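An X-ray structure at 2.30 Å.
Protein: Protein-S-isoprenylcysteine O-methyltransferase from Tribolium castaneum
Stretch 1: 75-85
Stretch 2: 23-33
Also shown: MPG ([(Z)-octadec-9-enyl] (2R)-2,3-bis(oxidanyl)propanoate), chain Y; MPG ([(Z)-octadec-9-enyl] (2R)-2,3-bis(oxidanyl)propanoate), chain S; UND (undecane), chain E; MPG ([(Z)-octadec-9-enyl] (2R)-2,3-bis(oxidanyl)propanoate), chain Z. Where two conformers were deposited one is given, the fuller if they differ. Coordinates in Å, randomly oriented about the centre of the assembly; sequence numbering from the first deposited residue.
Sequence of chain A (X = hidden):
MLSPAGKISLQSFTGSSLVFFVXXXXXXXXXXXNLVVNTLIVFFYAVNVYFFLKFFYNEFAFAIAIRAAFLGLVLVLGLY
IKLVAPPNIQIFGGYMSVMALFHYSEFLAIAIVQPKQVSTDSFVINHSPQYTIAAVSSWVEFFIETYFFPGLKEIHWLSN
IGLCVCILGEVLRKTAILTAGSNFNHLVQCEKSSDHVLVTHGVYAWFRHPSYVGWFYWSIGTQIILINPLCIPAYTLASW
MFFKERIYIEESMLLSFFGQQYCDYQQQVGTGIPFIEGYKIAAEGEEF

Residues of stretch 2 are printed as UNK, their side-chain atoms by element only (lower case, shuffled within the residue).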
ATOM      1  N   LEU A  75       1.809   1.783 -18.637  1.00 22.38           N
ATOM      2  CA  LEU A  75       2.497   3.051 -18.854  1.00 27.75           C
ATOM      3  C   LEU A  75       2.369   3.504 -20.306  1.00 21.51           C
ATOM      4  O   LEU A  75       1.906   4.617 -20.586  1.00 22.06           O
ATOM      5  CB  LEU A  75       3.967   2.918 -18.454  1.00 26.67           C
ATOM      6  CG  LEU A  75       4.880   4.096 -18.805  1.00 22.87           C
ATOM      7  CD1 LEU A  75       4.364   5.394 -18.198  1.00 29.33           C
ATOM      8  CD2 LEU A  75       6.298   3.819 -18.341  1.00 28.48           C
ATOM      9  N   VAL A  76       2.777   2.650 -21.245  1.00 21.01           N
ATOM     10  CA  VAL A  76       2.769   3.033 -22.655  1.00 23.82           C
ATOM     11  C   VAL A  76       1.343   3.276 -23.137  1.00 23.88           C
ATOM     12  O   VAL A  76       1.069   4.256 -23.839  1.00 22.15           O
ATOM     13  CB  VAL A  76       3.481   1.960 -23.499  1.00 24.24           C
ATOM     14  CG1 VAL A  76       3.236   2.174 -24.997  1.00 21.77           C
ATOM     15  CG2 VAL A  76       4.975   1.973 -23.202  1.00 29.68           C
ATOM     16  N   LEU A  77       0.417   2.387 -22.779  1.00 19.18           N
ATOM     17  CA  LEU A  77      -0.972   2.576 -23.183  1.00 27.43           C
ATOM     18  C   LEU A  77      -1.531   3.879 -22.629  1.00 26.14           C
ATOM     19  O   LEU A  77      -2.318   4.560 -23.297  1.00 27.74           O
ATOM     20  CB  LEU A  77      -1.821   1.388 -22.728  1.00 36.38           C
ATOM     21  CG  LEU A  77      -2.209   0.392 -23.823  1.00 44.25           C
ATOM     22  CD1 LEU A  77      -0.988  -0.101 -24.595  1.00 46.81           C
ATOM     23  CD2 LEU A  77      -2.969  -0.778 -23.215  1.00 42.53           C
ATOM     24  N   GLY A  78      -1.133   4.248 -21.411  1.00 20.77           N
ATOM     25  CA  GLY A  78      -1.578   5.515 -20.856  1.00 23.62           C
ATOM     26  C   GLY A  78      -1.108   6.698 -21.682  1.00 25.07           C
ATOM     27  O   GLY A  78      -1.897   7.576 -22.040  1.00 25.93           O
ATOM     28  N   LEU A  79       0.189   6.734 -21.995  1.00 20.78           N
ATOM     29  CA  LEU A  79       0.719   7.802 -22.836  1.00 25.42           C
ATOM     30  C   LEU A  79       0.121   7.744 -24.234  1.00 26.91           C
ATOM     31  O   LEU A  79      -0.126   8.781 -24.859  1.00 32.07           O
ATOM     32  CB  LEU A  79       2.243   7.704 -22.898  1.00 23.90           C
ATOM     33  CG  LEU A  79       2.984   7.940 -21.581  1.00 24.65           C
ATOM     34  CD1 LEU A  79       4.449   7.550 -21.712  1.00 21.89           C
ATOM     35  CD2 LEU A  79       2.857   9.393 -21.146  1.00 26.56           C
ATOM     36  N   TYR A  80      -0.116   6.533 -24.742  1.00 23.08           N
ATOM     37  CA  TYR A  80      -0.761   6.375 -26.040  1.00 24.53           C
ATOM     38  C   TYR A  80      -2.146   7.012 -26.039  1.00 29.39           C
ATOM     39  O   TYR A  80      -2.502   7.759 -26.959  1.00 26.34           O
ATOM     40  CB  TYR A  80      -0.838   4.885 -26.382  1.00 24.60           C
ATOM     41  CG  TYR A  80      -1.439   4.549 -27.729  1.00 26.82           C
ATOM     42  CD1 TYR A  80      -1.035   5.211 -28.880  1.00 31.54           C
ATOM     43  CD2 TYR A  80      -2.384   3.538 -27.852  1.00 30.55           C
ATOM     44  CE1 TYR A  80      -1.574   4.890 -30.113  1.00 30.96           C
ATOM     45  CE2 TYR A  80      -2.925   3.211 -29.080  1.00 29.39           C
ATOM     46  CZ  TYR A  80      -2.517   3.890 -30.207  1.00 27.01           C
ATOM     47  OH  TYR A  80      -3.054   3.567 -31.431  1.00 32.52           O
ATOM     48  N   ILE A  81      -2.938   6.734 -25.001  1.00 27.77           N
ATOM     49  CA  ILE A  81      -4.282   7.298 -24.908  1.00 27.91           C
ATOM     50  C   ILE A  81      -4.213   8.809 -24.744  1.00 25.53           C
ATOM     51  O   ILE A  81      -5.005   9.552 -25.338  1.00 29.70           O
ATOM     52  CB  ILE A  81      -5.048   6.635 -23.749  1.00 23.59           C
ATOM     53  CG1 ILE A  81      -5.343   5.171 -24.089  1.00 25.03           C
ATOM     54  CG2 ILE A  81      -6.346   7.391 -23.440  1.00 22.90           C
ATOM     55  CD1 ILE A  81      -5.888   4.360 -22.932  1.00 28.33           C
ATOM     56  N   LYS A  82      -3.271   9.288 -23.934  1.00 23.20           N
ATOM     57  CA  LYS A  82      -3.169  10.717 -23.672  1.00 30.67           C
ATOM     58  C   LYS A  82      -2.887  11.502 -24.946  1.00 25.71           C
ATOM     59  O   LYS A  82      -3.308  12.658 -25.067  1.00 28.83           O
ATOM     60  CB  LYS A  82      -2.073  10.966 -22.637  1.00 24.90           C
ATOM     61  CG  LYS A  82      -2.140  12.319 -21.969  1.00 31.90           C
ATOM     62  CD  LYS A  82      -1.128  12.410 -20.845  1.00 39.20           C
ATOM     63  CE  LYS A  82      -1.323  13.664 -20.014  1.00 53.03           C
ATOM     64  NZ  LYS A  82      -0.550  13.590 -18.740  1.00 68.78           N
ATOM     65  N   LEU A  83      -2.196  10.894 -25.908  1.00 27.04           N
ATOM     66  CA  LEU A  83      -1.753  11.603 -27.103  1.00 39.06           C
ATOM     67  C   LEU A  83      -2.762  11.546 -28.245  1.00 31.92           C
ATOM     68  O   LEU A  83      -2.923  12.536 -28.967  1.00 38.86           O
ATOM     69  CB  LEU A  83      -0.415  11.029 -27.578  1.00 32.00           C
ATOM     70  CG  LEU A  83       0.787  11.292 -26.668  1.00 33.00           C
ATOM     71  CD1 LEU A  83       1.965  10.423 -27.074  1.00 35.60           C
ATOM     72  CD2 LEU A  83       1.176  12.760 -26.706  1.00 38.65           C
ATOM     73  N   VAL A  84      -3.449  10.420 -28.423  1.00 29.64           N
ATOM     74  CA  VAL A  84      -4.245  10.192 -29.621  1.00 34.60           C
ATOM     75  C   VAL A  84      -5.744  10.151 -29.349  1.00 32.23           C
ATOM     76  O   VAL A  84      -6.529  10.369 -30.285  1.00 41.08           O
ATOM     77  CB  VAL A  84      -3.806   8.897 -30.341  1.00 35.10           C
ATOM     78  CG1 VAL A  84      -2.286   8.784 -30.371  1.00 34.42           C
ATOM     79  CG2 VAL A  84      -4.424   7.652 -29.696  1.00 33.23           C
ATOM     80  N   ALA A  85      -6.170   9.873 -28.121  1.00 40.19           N
ATOM     81  CA  ALA A  85      -7.587   9.714 -27.849  1.00 33.75           C
ATOM     82  C   ALA A  85      -8.304  11.059 -27.933  1.00 26.58           C
ATOM     83  O   ALA A  85      -7.665  12.116 -27.909  1.00 26.97           O
ATOM     84  CB  ALA A  85      -7.798   9.091 -26.472  1.00 33.48           C
ATOM     85  N   UNK A  23       4.578  -1.130 -30.884  1.00 29.44           N
ATOM     86  CA  UNK A  23       3.249  -1.492 -31.373  1.00 28.94           C
ATOM     87  C   UNK A  23       2.395  -0.244 -31.559  1.00 30.26           C
ATOM     88  O   UNK A  23       1.748  -0.058 -32.597  1.00 29.09           O
ATOM     89  c   UNK A  23       2.580  -2.496 -30.416  1.00 28.55           C
ATOM     90  c   UNK A  23       1.142  -2.786 -30.853  1.00 34.90           C
ATOM     91  c   UNK A  23       2.950  -4.755 -29.280  1.00 44.17           C
ATOM     92  c   UNK A  23       3.392  -3.794 -30.361  1.00 32.13           C
ATOM     93  N   UNK A  24       2.376   0.632 -30.551  1.00 30.35           N
ATOM     94  CA  UNK A  24       1.553   1.833 -30.635  1.00 27.40           C
ATOM     95  C   UNK A  24       2.072   2.786 -31.705  1.00 26.71           C
ATOM     96  O   UNK A  24       1.280   3.413 -32.417  1.00 28.74           O
ATOM     97  s   UNK A  24       0.652   1.556 -27.999  1.00 40.92           S
ATOM     98  c   UNK A  24       1.497   2.525 -29.274  1.00 25.87           C
ATOM     99  N   UNK A  25       3.396   2.913 -31.834  1.00 31.15           N
ATOM    100  CA  UNK A  25       3.955   3.717 -32.917  1.00 30.47           C
ATOM    101  C   UNK A  25       3.490   3.198 -34.270  1.00 38.75           C
ATOM    102  O   UNK A  25       3.103   3.980 -35.147  1.00 36.79           O
ATOM    103  c   UNK A  25       5.483   3.716 -32.843  1.00 29.23           C
ATOM    104  c   UNK A  25       6.064   4.560 -31.715  1.00 39.23           C
ATOM    105  c   UNK A  25       6.718   6.679 -33.400  1.00 55.09           C
ATOM    106  s   UNK A  25       5.782   6.332 -31.915  1.00 51.50           S
ATOM    107  N   UNK A  26       3.521   1.877 -34.459  1.00 37.94           N
ATOM    108  CA  UNK A  26       3.063   1.293 -35.716  0.50 40.62           C
ATOM    109  C   UNK A  26       1.582   1.569 -35.940  1.00 40.14           C
ATOM    110  O   UNK A  26       1.169   1.950 -37.040  1.00 43.37           O
ATOM    111  c   UNK A  26       3.326  -0.217 -35.722  0.50 42.85           C
ATOM    112  c   UNK A  26       5.256  -0.011 -37.328  0.50 44.20           C
ATOM    113  c   UNK A  26       5.421  -1.592 -35.554  0.50 48.60           C
ATOM    114  c   UNK A  26       6.511  -0.379 -37.775  0.50 44.68           C
ATOM    115  c   UNK A  26       4.698  -0.608 -36.210  0.50 44.60           C
ATOM    116  c   UNK A  26       6.677  -1.964 -35.997  0.50 52.98           C
ATOM    117  c   UNK A  26       7.220  -1.357 -37.109  0.50 48.35           C
ATOM    118  N   UNK A  27       0.764   1.378 -34.903  1.00 34.20           N
ATOM    119  CA  UNK A  27      -0.674   1.570 -35.052  1.00 36.06           C
ATOM    120  C   UNK A  27      -1.027   3.024 -35.328  1.00 35.91           C
ATOM    121  O   UNK A  27      -2.047   3.300 -35.971  1.00 40.17           O
ATOM    122  o   UNK A  27      -0.740  -1.124 -34.456  1.00 40.17           O
ATOM    123  c   UNK A  27      -1.397   1.081 -33.799  1.00 40.02           C
ATOM    124  n   UNK A  27      -2.118  -0.941 -32.691  1.00 45.39           N
ATOM    125  c   UNK A  27      -1.391  -0.427 -33.676  1.00 40.50           C
ATOM    126  N   UNK A  28      -0.208   3.963 -34.857  1.00 38.17           N
ATOM    127  CA  UNK A  28      -0.505   5.375 -35.063  1.00 37.32           C
ATOM    128  C   UNK A  28      -0.168   5.809 -36.483  1.00 42.64           C
ATOM    129  O   UNK A  28      -0.976   6.467 -37.149  1.00 39.43           O
ATOM    130  c   UNK A  28       0.262   6.223 -34.049  1.00 32.83           C
ATOM    131  c   UNK A  28       1.049   8.654 -34.510  1.00 36.70           C
ATOM    132  n   UNK A  28       0.376   9.844 -34.645  1.00 45.51           N
ATOM    133  c   UNK A  28      -0.918   9.624 -34.500  1.00 32.75           C
ATOM    134  c   UNK A  28       0.122   7.696 -34.273  1.00 43.70           C
ATOM    135  n   UNK A  28      -1.099   8.335 -34.275  1.00 36.45           N
ATOM    136  N   UNK A  29       1.022   5.447 -36.966  1.00 41.25           N
ATOM    137  CA  UNK A  29       1.454   5.872 -38.291  1.00 48.73           C
ATOM    138  C   UNK A  29       0.641   5.224 -39.408  1.00 40.58           C
ATOM    139  O   UNK A  29       0.606   5.764 -40.519  1.00 62.67           O
ATOM    140  c   UNK A  29       4.167   6.756 -41.869  1.00 77.91           C
ATOM    141  o   UNK A  29       4.726   5.551 -43.850  1.00 87.19           O
ATOM    142  c   UNK A  29       3.992   4.370 -41.915  1.00 77.31           C
ATOM    143  c   UNK A  29       4.295   5.559 -42.543  1.00 79.32           C
ATOM    144  c   UNK A  29       3.733   6.756 -40.555  1.00 75.17           C
ATOM    145  c   UNK A  29       3.559   4.380 -40.603  1.00 71.95           C
ATOM    146  c   UNK A  29       2.946   5.572 -38.463  1.00 53.11           C
ATOM    147  c   UNK A  29       3.420   5.570 -39.901  1.00 74.29           C
ATOM    148  N   UNK A  30      -0.020   4.095 -39.144  1.00 53.97           N
ATOM    149  CA  UNK A  30      -0.829   3.408 -40.144  1.00 50.21           C
ATOM    150  C   UNK A  30      -2.327   3.632 -39.948  1.00 45.18           C
ATOM    151  O   UNK A  30      -3.139   2.895 -40.521  1.00 49.90           O
ATOM    152  o   UNK A  30       4.229   0.573 -42.931  1.00 78.99           O
ATOM    153  c   UNK A  30       3.076   0.899 -42.254  1.00 71.97           C
ATOM    154  c   UNK A  30      -0.516   1.910 -40.137  1.00 50.63           C
ATOM    155  c   UNK A  30       0.776   1.529 -42.269  1.00 70.39           C
ATOM    156  c   UNK A  30       0.750   1.554 -40.880  1.00 59.11           C
ATOM    157  c   UNK A  30       1.930   1.204 -42.955  1.00 61.69           C
ATOM    158  c   UNK A  30       1.916   1.243 -40.197  1.00 62.19           C
ATOM    159  c   UNK A  30       3.075   0.917 -40.875  1.00 69.80           C
ATOM    160  N   UNK A  31      -2.707   4.627 -39.152  1.00 47.11           N
ATOM    161  CA  UNK A  31      -4.100   5.004 -39.009  1.00 42.64           C
ATOM    162  C   UNK A  31      -4.966   3.943 -38.365  1.00 44.91           C
ATOM    163  O   UNK A  31      -6.196   4.037 -38.406  1.00 40.41           O
ATOM    164  N   UNK A  32      -4.342   2.931 -37.760  1.00 38.07           N
ATOM    165  CA  UNK A  32      -5.093   1.900 -37.051  1.00 42.96           C
ATOM    166  C   UNK A  32      -5.741   2.553 -35.837  1.00 47.71           C
ATOM    167  O   UNK A  32      -5.100   2.722 -34.793  1.00 42.36           O
ATOM    168  c   UNK A  32      -5.053  -0.375 -35.967  1.00 42.21           C
ATOM    169  c   UNK A  32      -3.477   0.137 -37.861  1.00 41.06           C
ATOM    170  c   UNK A  32      -4.203   0.711 -36.639  1.00 45.35           C
ATOM    171  c   UNK A  32      -2.489  -0.966 -37.542  1.00 45.73           C
ATOM    172  N   UNK A  33      -7.019   2.918 -35.967  1.00 49.84           N
ATOM    173  CA  UNK A  33      -7.693   3.745 -34.976  1.00 48.87           C
ATOM    174  C   UNK A  33      -8.769   3.019 -34.183  1.00 46.34           C
ATOM    175  O   UNK A  33      -9.071   3.443 -33.064  1.00 47.18           O
ATOM    176  c   UNK A  33      -9.495   4.562 -36.568  1.00 48.80           C
ATOM    177  o   UNK A  33      -8.818   5.875 -34.652  1.00 69.08           O
ATOM    178  c   UNK A  33      -8.335   4.969 -35.652  1.00 61.01           C
TER
HETATM  179  C2  MPG Y 323      -7.465   5.047 -30.250  1.00 63.14           C
HETATM  180  C3  MPG Y 323      -6.655   3.815 -29.848  1.00 50.67           C
HETATM  181  C4  MPG Y 323      -7.247   3.228 -28.571  1.00 53.92           C
HETATM  182  C5  MPG Y 323      -6.133   2.722 -27.657  1.00 43.99           C
HETATM  183  C6  MPG Y 323      -6.766   2.070 -26.428  1.00 47.66           C
HETATM  184  C7  MPG Y 323      -6.250   0.642 -26.230  1.00 48.39           C
HETATM  185  C8  MPG Y 323      -7.325  -0.236 -25.590  1.00 60.44           C
HETATM  186  C9  MPG Y 323      -7.026  -0.455 -24.107  1.00 62.90           C
HETATM  187  C10 MPG Y 323      -7.966  -0.872 -23.280  1.00 65.94           C
HETATM  188  C11 MPG Y 323      -9.388  -1.148 -23.775  1.00 71.20           C
HETATM  189  C12 MPG Y 323     -10.159  -1.934 -22.716  1.00 67.84           C
HETATM  190  C13 MPG Y 323     -11.307  -2.689 -23.381  1.00 48.40           C
HETATM  191  O1  MPG Y 323      -7.729   6.714 -31.938  1.00 69.60           O
HETATM  192  C1  MPG Y 323      -6.960   5.595 -31.581  1.00 58.41           C
HETATM  193  CXD MPG Y 323      -7.777   8.488 -33.766  1.00 81.43           C
HETATM  194  O2  MPG Y 323      -7.155   9.733 -33.928  1.00 83.02           O
HETATM  195  C21 MPG Y 323      -9.240   8.702 -33.380  1.00 81.30           C
HETATM  196  O3  MPG Y 323      -9.973   9.056 -34.522  1.00 76.93           O
HETATM  197  O4  MPG Y 323      -5.916   7.935 -32.448  1.00 76.08           O
HETATM  198  CX3 MPG Y 323      -7.056   7.701 -32.672  1.00 74.91           C
HETATM  199  C2  MPG S 317       0.310  15.663 -24.397  1.00 47.29           C
HETATM  200  C3  MPG S 317       0.552  14.420 -23.543  1.00 54.46           C
HETATM  201  C4  MPG S 317       2.050  14.135 -23.442  1.00 46.54           C
HETATM  202  C5  MPG S 317       2.658  14.973 -22.322  1.00 57.37           C
HETATM  203  C6  MPG S 317       2.355  14.325 -20.971  1.00 56.76           C
HETATM  204  C7  MPG S 317       2.991  15.127 -19.832  1.00 55.56           C
HETATM  205  C8  MPG S 317       2.441  16.550 -19.750  1.00 55.28           C
HETATM  206  C9  MPG S 317       0.923  16.511 -19.574  1.00 57.68           C
HETATM  207  C10 MPG S 317       0.182  17.596 -19.647  1.00 50.19           C
HETATM  208  C11 MPG S 317       0.763  18.982 -19.915  1.00 68.88           C
HETATM  209  C12 MPG S 317       0.581  19.330 -21.390  1.00 75.84           C
HETATM  210  C13 MPG S 317       1.543  20.454 -21.770  1.00 80.40           C
HETATM  211  C14 MPG S 317       1.336  21.645 -20.833  1.00 56.47           C
HETATM  212  O1  MPG S 317      -1.734  15.855 -23.165  1.00 63.85           O
HETATM  213  C1  MPG S 317      -1.188  15.967 -24.449  1.00 47.78           C
HETATM  214  CXD MPG S 317      -3.878  15.480 -21.864  1.00 56.31           C
HETATM  215  O2  MPG S 317      -5.259  15.585 -22.081  1.00 61.61           O
HETATM  216  C21 MPG S 317      -3.473  16.347 -20.673  1.00 59.30           C
HETATM  217  O3  MPG S 317      -4.375  17.412 -20.539  1.00 56.52           O
HETATM  218  O4  MPG S 317      -3.732  16.358 -24.047  1.00 65.06           O
HETATM  219  CX3 MPG S 317      -3.130  15.936 -23.117  1.00 59.74           C
HETATM  220  C1  UND E 303       4.934   6.676 -25.643  1.00 33.04           C
HETATM  221  C2  UND E 303       3.832   6.026 -26.478  1.00 43.85           C
HETATM  222  C3  UND E 303       3.906   6.543 -27.912  1.00 51.10           C
HETATM  223  C4  UND E 303       2.703   6.032 -28.703  1.00 42.09           C
HETATM  224  C5  UND E 303       2.659   6.722 -30.066  1.00 33.64           C
HETATM  225  C6  UND E 303       1.960   8.074 -29.938  1.00 45.87           C
HETATM  226  C7  UND E 303       2.229   8.909 -31.189  1.00 37.94           C
HETATM  227  C8  UND E 303       1.203  10.035 -31.279  1.00 43.83           C
HETATM  228  C9  UND E 303       1.913  11.374 -31.475  1.00 42.05           C
HETATM  229  C10 UND E 303       0.872  12.458 -31.751  1.00 40.21           C
HETATM  230  C11 UND E 303       1.457  13.831 -31.428  1.00 50.88           C
HETATM  231  C2  MPG Z 324       5.397  -5.661 -33.885  1.00 62.79           C
HETATM  232  C3  MPG Z 324       5.863  -5.020 -32.580  1.00 62.88           C
HETATM  233  C4  MPG Z 324       6.488  -6.086 -31.684  1.00 58.79           C
HETATM  234  C5  MPG Z 324       7.888  -6.412 -32.199  1.00 66.63           C
HETATM  235  C6  MPG Z 324       8.741  -6.962 -31.060  1.00 59.47           C
HETATM  236  C7  MPG Z 324      10.078  -6.226 -31.031  1.00 71.94           C
HETATM  237  C8  MPG Z 324       9.862  -4.791 -30.555  1.00 58.17           C
HETATM  238  C9  MPG Z 324      11.189  -4.037 -30.600  1.00 58.61           C
HETATM  239  C10 MPG Z 324      12.077  -4.194 -29.640  1.00 75.23           C
HETATM  240  C11 MPG Z 324      11.789  -5.130 -28.469  1.00 59.58           C
HETATM  241  O1  MPG Z 324       3.777  -4.360 -35.055  1.00 71.34           O
HETATM  242  C1  MPG Z 324       3.914  -5.364 -34.092  1.00 62.71           C
HETATM  243  CXD MPG Z 324       1.599  -5.337 -35.901  1.00 58.40           C
HETATM  244  O2  MPG Z 324       1.077  -5.764 -37.127  1.00 71.10           O
HETATM  245  C21 MPG Z 324       0.661  -4.301 -35.288  1.00 59.73           C
HETATM  246  O3  MPG Z 324       1.403  -3.313 -34.628  1.00 60.38           O
HETATM  247  O4  MPG Z 324       3.365  -4.554 -37.248  1.00 65.46           O
HETATM  248  CX3 MPG Z 324       2.975  -4.723 -36.141  1.00 68.42           C

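Position 23 carries four carbons, forked at the first, with one arm two carbons long. That pattern is isoleucine, I23. Its CA-to-CB bond points sideways, and the side chain does not reach stretch 1.

Position 24 has one carbon followed by one sulfur. The sulfur lies over a face of the Y80 ring, 3.6 Å from Y80 CD2. This is cysteine, C24. V76 CG1 is 4.0 Å from C24 SG, and L77 CD1 is 4.1 Å from it.

Position 25 has two carbons, a sulfur and a terminal carbon, unbranched. Its CA-to-CB bond points away from stretch 1, and the side chain touches none of it. It is methionine, M25.

Position 26 has one carbon and then a ring of six carbons with no oxygen. It is phenylalanine, F26, out of reach of stretch 1 and on the surface.

Position 27 has two carbons, the second bearing one oxygen and one nitrogen. Its CB lies 3.8 Å from Y80 OH. The amide identifies asparagine, N27. Its OD1 accepts a hydrogen bond from O3 of MPG (chain Z), at 3.1 Å.

Position 28 has one carbon and a five-membered ring of three carbons and two nitrogens. A ring nitrogen comes 4.1 Å from V84 CG1. This is histidine, H28, and the nitrogen is ND1. UND C8 lies over one face of the ring.

Positions 29 and 30 each show one carbon and a six-carbon ring bearing one oxygen. Neither reaches stretch 1. Both are tyrosines, Y29 and Y30. Y29 is poorly ordered; Y30 is the first residue to leave helical phi/psi.

Position 31 has no side-chain atoms: glycine, G31. Its phi of 65° is one that glycine favours.

Position 32 has four carbons, forked at the first, one arm two carbons long. Its CB is the nearest side-chain atom, 6.0 Å from Y80 OH, and its backbone O is 4.0 Å from Y80 OH. It is isoleucine, I32.

Position 33 has one carbon carrying an oxygen and a carbon. It does not touch stretch 1. It is threonine, T33, whose OG1 donates a hydrogen bond to O1 of MPG (chain Y), at 3.0 Å.

The helices run nearly parallel, at 23°, with axes 11.0 Å apart at closest approach. No hydrogen bond joins the stretches. C24 packs on the Y80 ring, its CB and SG each 3.9 Å from the ring centroid. Undecane lines the same contact: its C4 is 3.8 Å from both C24 CB and Y80 CD1.

Stretch 2 23-33: ICMFNHYYGIT
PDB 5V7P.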